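Local coordinates for A rubisco-like protein (Burkholderia fungorum, PDB 3NWR) that probably acts as a lyase-class enzyme through a TIM-barrel catalytic domain related to that of rubisco, at residues E248-E253 and T277-H282; D241-H246 and F267-S272; R213-E218 and V230-N235. All coordinates share one frame; numbering follows the deposited sequence.

Interaction 1: E248-E253 and T277-H282; sequences ELVERE and TPLVLH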
# COMPACT_ATOMS: atom_id res chain seq x y z
N GLU A 248 -17.15 -14.37 -10.01
CA GLU A 248 -18.30 -15.22 -10.29
C GLU A 248 -18.36 -15.56 -11.77
O GLU A 248 -18.60 -16.71 -12.15
CB GLU A 248 -19.60 -14.55 -9.86
CG GLU A 248 -19.77 -14.39 -8.36
CD GLU A 248 -21.09 -13.71 -8.03
OE1 GLU A 248 -22.05 -13.87 -8.81
OE2 GLU A 248 -21.16 -13.02 -6.99
N LEU A 249 -18.13 -14.57 -12.62
CA LEU A 249 -18.14 -14.80 -14.07
C LEU A 249 -17.03 -15.76 -14.49
O LEU A 249 -17.25 -16.68 -15.27
CB LEU A 249 -18.00 -13.49 -14.85
CG LEU A 249 -17.86 -13.67 -16.36
CD1 LEU A 249 -19.14 -14.27 -16.95
CD2 LEU A 249 -17.49 -12.37 -17.05
N VAL A 250 -15.82 -15.55 -13.97
CA VAL A 250 -14.71 -16.44 -14.31
C VAL A 250 -15.08 -17.87 -13.96
O VAL A 250 -14.85 -18.79 -14.75
CB VAL A 250 -13.38 -16.00 -13.63
CG1 VAL A 250 -12.29 -17.06 -13.84
CG2 VAL A 250 -12.92 -14.67 -14.20
N GLU A 251 -15.67 -18.08 -12.78
CA GLU A 251 -16.07 -19.42 -12.38
C GLU A 251 -17.14 -19.99 -13.30
O GLU A 251 -17.06 -21.15 -13.72
CB GLU A 251 -16.55 -19.45 -10.92
CG GLU A 251 -16.98 -20.83 -10.46
CD GLU A 251 -17.38 -20.87 -9.00
OE1 GLU A 251 -17.32 -19.82 -8.32
OE2 GLU A 251 -17.75 -21.97 -8.52
N ARG A 252 -18.15 -19.18 -13.62
CA ARG A 252 -19.24 -19.64 -14.48
C ARG A 252 -18.74 -20.06 -15.86
O ARG A 252 -19.28 -20.98 -16.48
CB ARG A 252 -20.30 -18.55 -14.62
CG ARG A 252 -21.23 -18.45 -13.43
CD ARG A 252 -22.49 -17.66 -13.78
NE ARG A 252 -22.19 -16.33 -14.29
CZ ARG A 252 -21.98 -15.27 -13.51
NH1 ARG A 252 -22.04 -15.39 -12.19
NH2 ARG A 252 -21.71 -14.09 -14.05
N GLU A 253 -17.70 -19.38 -16.33
CA GLU A 253 -17.13 -19.64 -17.64
C GLU A 253 -16.09 -20.77 -17.62
O GLU A 253 -15.43 -21.02 -18.62
CB GLU A 253 -16.54 -18.36 -18.22
CG GLU A 253 -17.61 -17.33 -18.56
CD GLU A 253 -18.43 -17.73 -19.78
OE1 GLU A 253 -17.87 -18.35 -20.70
OE2 GLU A 253 -19.64 -17.43 -19.80
N THR A 277 -14.73 -16.65 -3.30
CA THR A 277 -14.34 -17.36 -4.52
C THR A 277 -13.60 -18.66 -4.25
O THR A 277 -12.68 -18.71 -3.43
CB THR A 277 -13.53 -16.51 -5.50
OG1 THR A 277 -13.32 -17.26 -6.71
CG2 THR A 277 -12.19 -16.15 -4.92
N PRO A 278 -13.99 -19.72 -4.97
CA PRO A 278 -13.31 -21.02 -4.85
C PRO A 278 -12.13 -21.16 -5.81
O PRO A 278 -11.54 -22.23 -5.88
CB PRO A 278 -14.41 -22.00 -5.23
CG PRO A 278 -15.24 -21.26 -6.22
CD PRO A 278 -15.22 -19.81 -5.76
N LEU A 279 -11.81 -20.09 -6.53
CA LEU A 279 -10.75 -20.12 -7.53
C LEU A 279 -9.37 -19.93 -6.89
O LEU A 279 -9.26 -19.52 -5.74
CB LEU A 279 -10.99 -19.03 -8.58
CG LEU A 279 -12.36 -19.08 -9.25
CD1 LEU A 279 -12.61 -17.86 -10.10
CD2 LEU A 279 -12.47 -20.36 -10.08
N VAL A 280 -8.34 -20.25 -7.65
CA VAL A 280 -6.97 -19.92 -7.26
C VAL A 280 -6.81 -18.41 -7.26
O VAL A 280 -7.22 -17.74 -8.20
CB VAL A 280 -5.97 -20.54 -8.25
CG1 VAL A 280 -4.54 -20.12 -7.92
CG2 VAL A 280 -6.09 -22.06 -8.23
N LEU A 281 -6.19 -17.88 -6.21
CA LEU A 281 -5.97 -16.45 -6.06
C LEU A 281 -4.50 -16.15 -6.35
O LEU A 281 -3.62 -16.44 -5.53
CB LEU A 281 -6.32 -16.02 -4.63
CG LEU A 281 -7.36 -14.93 -4.44
CD1 LEU A 281 -7.41 -14.54 -2.97
CD2 LEU A 281 -7.04 -13.72 -5.32
N HIS A 282 -4.25 -15.62 -7.54
CA HIS A 282 -2.89 -15.30 -7.99
C HIS A 282 -2.60 -13.84 -7.63
O HIS A 282 -3.15 -12.92 -8.23
CB HIS A 282 -2.78 -15.52 -9.51
CG HIS A 282 -1.42 -15.24 -10.08
ND1 HIS A 282 -0.42 -16.18 -10.12
CD2 HIS A 282 -0.91 -14.13 -10.66
CE1 HIS A 282 0.66 -15.66 -10.68
NE2 HIS A 282 0.39 -14.41 -11.01
O HOH W 1 -15.77 -17.45 -8.32
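OE1 of E251 rests against the ring of P278 and accepts a hydrogen bond of 2.8 Å from water 1, which also lies 2.9 Å from OG1 of T277, so a single solvent molecule joins the two segments. The setting is the TIM barrel of the rubisco-type catalytic domain: the C-terminal end of helix 240-252 meets the loop that leads into strand 280-284, at the end of the barrel where strands begin. T277 OG1 has a second duty, accepting the L279 backbone N at 3.2 Å. This ST turn shapes the loop around P278, and threonine suits the place because one hydroxyl can serve both the backbone and the water. E251 is stretched out, with CG anti to the backbone N (chi1 180°) and the chain extended beyond it, which carries the carboxylate over to the proline. Its side chain crosses that of P278 at about a right angle, and OE1 stands 3.3 Å from both P278 CG and P278 CD. Proline offers no N-H here, but OE1 lies against the C-H groups of these ring carbons, those of CD being weakly polarised by the adjoining nitrogen. Deeper in, the contact turns wholly apolar. CG1 of V250 meets CD1 of L279 at 3.8 Å, and both side chains also pack on V258 of the neighbouring strand 257-261; branched aliphatic groups fill such a helix-to-barrel layer well. From helix 267-276, R274 NH2 hydrogen-bonds both T277 O and L279 O, the carbonyls either side of P278 O in the chain. The two methyl branches of L279 divide between neighbouring helix residues: CD1 reaches the backbone N of E251 at 4.1 Å as well as V250, whereas CD2 lies 4.3 Å from CB of E251.

Interaction 2: D241-H246 and F267-S272; sequences DAMRRH and FSAIQS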
# COMPACT_ATOMS: atom_id res chain seq x y z
N ASP A 241 -16.83 -4.93 -4.78
CA ASP A 241 -18.08 -5.52 -5.25
C ASP A 241 -17.93 -5.99 -6.70
O ASP A 241 -18.41 -7.07 -7.07
CB ASP A 241 -19.24 -4.53 -5.14
CG ASP A 241 -19.61 -4.22 -3.70
OD1 ASP A 241 -19.30 -5.01 -2.80
OD2 ASP A 241 -20.26 -3.18 -3.48
N ALA A 242 -17.28 -5.17 -7.52
CA ALA A 242 -17.05 -5.52 -8.91
C ALA A 242 -16.16 -6.75 -9.03
O ALA A 242 -16.43 -7.64 -9.85
CB ALA A 242 -16.46 -4.35 -9.69
N MET A 243 -15.10 -6.82 -8.23
CA MET A 243 -14.22 -7.99 -8.24
C MET A 243 -14.97 -9.28 -7.96
O MET A 243 -14.67 -10.31 -8.57
CB MET A 243 -13.07 -7.87 -7.24
CG MET A 243 -11.97 -6.96 -7.70
SD MET A 243 -10.38 -7.37 -6.93
CE MET A 243 -10.75 -6.92 -5.25
N ARG A 244 -15.90 -9.24 -7.02
CA ARG A 244 -16.70 -10.43 -6.73
C ARG A 244 -17.54 -10.82 -7.93
O ARG A 244 -17.64 -12.01 -8.25
CB ARG A 244 -17.58 -10.22 -5.49
CG ARG A 244 -16.84 -10.45 -4.17
CD ARG A 244 -17.72 -10.16 -2.96
NE ARG A 244 -17.19 -10.80 -1.75
CZ ARG A 244 -17.42 -10.39 -0.51
NH1 ARG A 244 -18.18 -9.31 -0.29
NH2 ARG A 244 -16.90 -11.04 0.52
N ARG A 245 -18.13 -9.84 -8.61
CA ARG A 245 -18.88 -10.14 -9.83
C ARG A 245 -17.97 -10.74 -10.89
O ARG A 245 -18.34 -11.69 -11.57
CB ARG A 245 -19.59 -8.89 -10.37
CG ARG A 245 -20.72 -8.40 -9.47
CD ARG A 245 -21.55 -7.30 -10.12
NE ARG A 245 -20.79 -6.09 -10.42
CZ ARG A 245 -20.63 -5.07 -9.59
NH1 ARG A 245 -21.16 -5.09 -8.37
NH2 ARG A 245 -19.92 -4.01 -9.97
N HIS A 246 -16.77 -10.18 -11.04
CA HIS A 246 -15.82 -10.70 -12.02
C HIS A 246 -15.43 -12.14 -11.69
O HIS A 246 -15.33 -12.98 -12.58
CB HIS A 246 -14.53 -9.87 -12.07
CG HIS A 246 -14.72 -8.43 -12.41
ND1 HIS A 246 -15.79 -7.95 -13.15
CD2 HIS A 246 -13.95 -7.35 -12.12
CE1 HIS A 246 -15.67 -6.64 -13.29
NE2 HIS A 246 -14.56 -6.25 -12.68
N PHE A 267 -5.67 -5.42 1.91
CA PHE A 267 -5.96 -6.60 2.72
C PHE A 267 -7.47 -6.77 2.93
O PHE A 267 -7.98 -7.88 2.89
CB PHE A 267 -5.28 -6.51 4.09
CG PHE A 267 -3.77 -6.46 4.04
CD1 PHE A 267 -3.04 -7.56 3.59
CD2 PHE A 267 -3.08 -5.33 4.47
CE1 PHE A 267 -1.64 -7.53 3.55
CE2 PHE A 267 -1.68 -5.28 4.45
CZ PHE A 267 -0.96 -6.39 3.99
N SER A 268 -8.17 -5.66 3.18
CA SER A 268 -9.60 -5.72 3.47
C SER A 268 -10.39 -6.34 2.31
O SER A 268 -11.28 -7.17 2.52
CB SER A 268 -10.14 -4.32 3.76
OG SER A 268 -9.52 -3.79 4.91
N ALA A 269 -10.07 -5.92 1.10
CA ALA A 269 -10.76 -6.43 -0.08
C ALA A 269 -10.37 -7.87 -0.37
O ALA A 269 -11.23 -8.71 -0.66
CB ALA A 269 -10.46 -5.57 -1.31
N ILE A 270 -9.08 -8.17 -0.31
CA ILE A 270 -8.64 -9.51 -0.69
C ILE A 270 -9.13 -10.58 0.28
O ILE A 270 -9.55 -11.66 -0.15
CB ILE A 270 -7.12 -9.58 -0.89
CG1 ILE A 270 -6.68 -8.65 -2.03
CG2 ILE A 270 -6.68 -11.03 -1.15
CD1 ILE A 270 -7.32 -8.91 -3.39
N GLN A 271 -9.12 -10.30 1.58
CA GLN A 271 -9.61 -11.28 2.54
C GLN A 271 -11.09 -11.57 2.28
O GLN A 271 -11.52 -12.73 2.32
CB GLN A 271 -9.36 -10.85 3.99
CG GLN A 271 -9.81 -11.91 4.97
CD GLN A 271 -9.46 -11.62 6.41
OE1 GLN A 271 -8.85 -10.60 6.73
NE2 GLN A 271 -9.84 -12.54 7.29
N SER A 272 -11.87 -10.53 1.98
CA SER A 272 -13.28 -10.73 1.68
C SER A 272 -13.48 -11.52 0.39
O SER A 272 -14.29 -12.44 0.33
CB SER A 272 -14.02 -9.40 1.63
OG SER A 272 -14.15 -8.86 2.93
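R244 and S272 make the polar part of this contact between two neighbouring outer helices of the TIM barrel. NH2 of R244 gives a weak hydrogen bond to the backbone O of S272, 3.0 Å long and bent to 141° at the hydrogen. The oxygen sits at the guanidinium edge, near its plane, so it meets the N-H side of the group and not its flat face. The arginine chain is extended from CG to NE, long enough to span from one helix to the other, and its NH2 also passes 3.5 Å from CB of S272. This bond is the lesser part of what holds the guanidinium: NE donates to T276 OG1, and NH2 forms a salt bridge with D241 of the second subunit, while D241 of this chain pairs likewise with R244 of that subunit. S272 OG, in turn, hydrogen-bonds D239 of the second subunit, so a small hydroxyl side chain serves the subunit interface while the backbone carbonyl serves R244. The apolar part belongs to M243. A bend at chi3 (-68°) turns its methyl toward helix 267-276, where CE lies 4.2 Å from CB of A269 and 4.4 Å from CD1 of I270. Methionine's flexible chain can cover the gap, and alanine's bare methyl leaves room for it. M243 and I270 both pack on C265 as well, in the short helix 262-265. The two helix segments run roughly parallel, 30° apart with axes 10.6 Å from each other at their closest. Each precedes its own barrel strand, helix 240-252 leading to strand 257-261 and helix 267-276 to strand 280-284; F267 and I270 carry the packing on to helix 301-309, and F267 and Q271 to helix 107-114.

Interaction 3: R213-E218 and V230-N235; sequences RAVMSE and VMVAFN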
# COMPACT_ATOMS: atom_id res chain seq x y z
N ARG A 213 -15.17 -14.34 -21.39
CA ARG A 213 -15.98 -15.21 -22.24
C ARG A 213 -15.24 -15.68 -23.49
O ARG A 213 -15.25 -16.87 -23.82
CB ARG A 213 -17.30 -14.52 -22.60
CG ARG A 213 -18.20 -14.24 -21.42
CD ARG A 213 -19.50 -13.61 -21.90
NE ARG A 213 -20.50 -13.60 -20.84
CZ ARG A 213 -20.80 -12.54 -20.10
NH1 ARG A 213 -20.17 -11.40 -20.31
NH2 ARG A 213 -21.73 -12.62 -19.16
N ALA A 214 -14.58 -14.76 -24.20
CA ALA A 214 -13.88 -15.13 -25.43
C ALA A 214 -12.69 -16.05 -25.15
O ALA A 214 -12.51 -17.06 -25.81
CB ALA A 214 -13.42 -13.90 -26.19
N VAL A 215 -11.89 -15.68 -24.16
CA VAL A 215 -10.72 -16.47 -23.82
C VAL A 215 -11.08 -17.88 -23.34
O VAL A 215 -10.47 -18.86 -23.75
CB VAL A 215 -9.83 -15.76 -22.78
CG1 VAL A 215 -8.76 -16.69 -22.23
CG2 VAL A 215 -9.19 -14.52 -23.39
N MET A 216 -12.07 -17.98 -22.45
CA MET A 216 -12.42 -19.29 -21.92
C MET A 216 -12.99 -20.22 -23.00
O MET A 216 -12.82 -21.43 -22.92
CB MET A 216 -13.36 -19.19 -20.72
CG MET A 216 -12.67 -18.74 -19.42
SD MET A 216 -11.17 -19.66 -19.05
CE MET A 216 -11.81 -21.35 -19.08
N SER A 217 -13.65 -19.65 -23.99
CA SER A 217 -14.12 -20.46 -25.11
C SER A 217 -12.96 -21.21 -25.76
O SER A 217 -13.05 -22.41 -26.02
CB SER A 217 -14.83 -19.61 -26.16
OG SER A 217 -15.31 -20.44 -27.21
N GLU A 218 -11.88 -20.49 -26.02
CA GLU A 218 -10.68 -21.09 -26.59
C GLU A 218 -10.02 -22.08 -25.64
O GLU A 218 -9.60 -23.15 -26.05
CB GLU A 218 -9.68 -20.01 -27.02
CG GLU A 218 -10.16 -19.16 -28.19
CD GLU A 218 -10.11 -19.91 -29.51
OE1 GLU A 218 -9.63 -21.06 -29.55
OE2 GLU A 218 -10.55 -19.34 -30.52
N VAL A 230 -5.26 -25.59 -19.23
CA VAL A 230 -4.39 -24.42 -19.12
C VAL A 230 -5.06 -23.42 -18.18
O VAL A 230 -6.21 -23.04 -18.39
CB VAL A 230 -4.12 -23.75 -20.48
CG1 VAL A 230 -3.26 -22.50 -20.31
CG2 VAL A 230 -3.44 -24.73 -21.43
N MET A 231 -4.34 -23.03 -17.14
CA MET A 231 -4.85 -22.09 -16.16
C MET A 231 -4.64 -20.65 -16.63
O MET A 231 -3.52 -20.24 -16.92
CB MET A 231 -4.15 -22.30 -14.81
CG MET A 231 -4.51 -21.25 -13.76
SD MET A 231 -3.81 -21.60 -12.14
CE MET A 231 -4.69 -23.11 -11.70
N VAL A 232 -5.73 -19.88 -16.70
CA VAL A 232 -5.63 -18.48 -17.08
C VAL A 232 -5.93 -17.62 -15.86
O VAL A 232 -7.01 -17.72 -15.26
CB VAL A 232 -6.60 -18.12 -18.23
CG1 VAL A 232 -6.51 -16.61 -18.55
CG2 VAL A 232 -6.29 -18.95 -19.47
N ALA A 233 -4.95 -16.80 -15.49
CA ALA A 233 -5.14 -15.86 -14.40
C ALA A 233 -5.70 -14.58 -14.98
O ALA A 233 -4.96 -13.74 -15.50
CB ALA A 233 -3.82 -15.61 -13.67
N PHE A 234 -7.02 -14.44 -14.93
CA PHE A 234 -7.68 -13.22 -15.37
C PHE A 234 -7.49 -12.14 -14.32
O PHE A 234 -7.81 -12.36 -13.14
CB PHE A 234 -9.17 -13.46 -15.58
CG PHE A 234 -9.48 -14.36 -16.73
CD1 PHE A 234 -9.38 -13.90 -18.03
CD2 PHE A 234 -9.85 -15.68 -16.51
CE1 PHE A 234 -9.66 -14.73 -19.11
CE2 PHE A 234 -10.12 -16.53 -17.59
CZ PHE A 234 -10.03 -16.06 -18.89
N ASN A 235 -7.01 -10.98 -14.74
CA ASN A 235 -6.84 -9.86 -13.83
C ASN A 235 -8.18 -9.18 -13.54
O ASN A 235 -8.70 -8.43 -14.37
CB ASN A 235 -5.83 -8.86 -14.39
CG ASN A 235 -5.54 -7.74 -13.41
OD1 ASN A 235 -5.94 -7.80 -12.25
ND2 ASN A 235 -4.82 -6.71 -13.87
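M216 and V215, neighbours on helix 208-226, both close on the ring of F234, the residue that strand 233-235 sends toward the helix. SD of M216 comes to the ring's edge, 3.6 Å from CE2 of F234. Measured to the ring centroid it is 4.8 Å away and 89° off the ring normal, a Met-aromatic contact made in the ring plane. A bend at chi2 (-49°) brings the methionine sulfur beside the ring, with CG touching the same rim; chi3 sets only where the terminal methyl goes. V215 arrives from the opposite direction to the phenyl group: its CB is in the ring plane at the edge, while CG1, 3.6 Å from CZ of F234, approaches obliquely. One face of the ring is covered by V232 of its own segment, whose CG1 stands 3.5 Å above the centre in a CH-pi contact. V232 CG1 also meets V215 CG1 at 4.3 Å, closing the cluster. Farther out, V215 packs on T179 and V183, so the valine that meets the phenylalanine also joins helix 208-226 to helix 176-189. On the strand side, A233 is bound through its backbone to I194 and D196, which flank the carboxylated K195, and N235 N bonds D196 OD2. No hydrogen bond links the two segments: the contact rests on the burial and close packing of apolar groups, while a sulfur at the rim probably profits from the slightly positive ring hydrogens and one electron-rich face is covered by a valine methyl.

Overall arrangement
The three contacts lie along neighbouring helices and strands of the TIM barrel, with helix 240-252 shared by interactions 1 and 2 and preceded directly by strand 233-235 of interaction 3. Interaction 1 has its centre 12 Å from that of interaction 2 and 11 Å from that of interaction 3. It touches both: L281 CD1 lies 4.0 Å from I270 CG2, and V250 CG1 lies 3.9 Å from F234 CD2. Interactions 2 and 3 do not meet; their nearest atoms are about 6 Å apart. Interaction 2 faces the second subunit, whereas the strand of interaction 3 bonds through its backbone to the residues on both sides of carboxylated K195, probably part of the active site as in rubisco. The M216 side chain lies about 4 Å from a bound glycerol, probably from the crystallisation liquor.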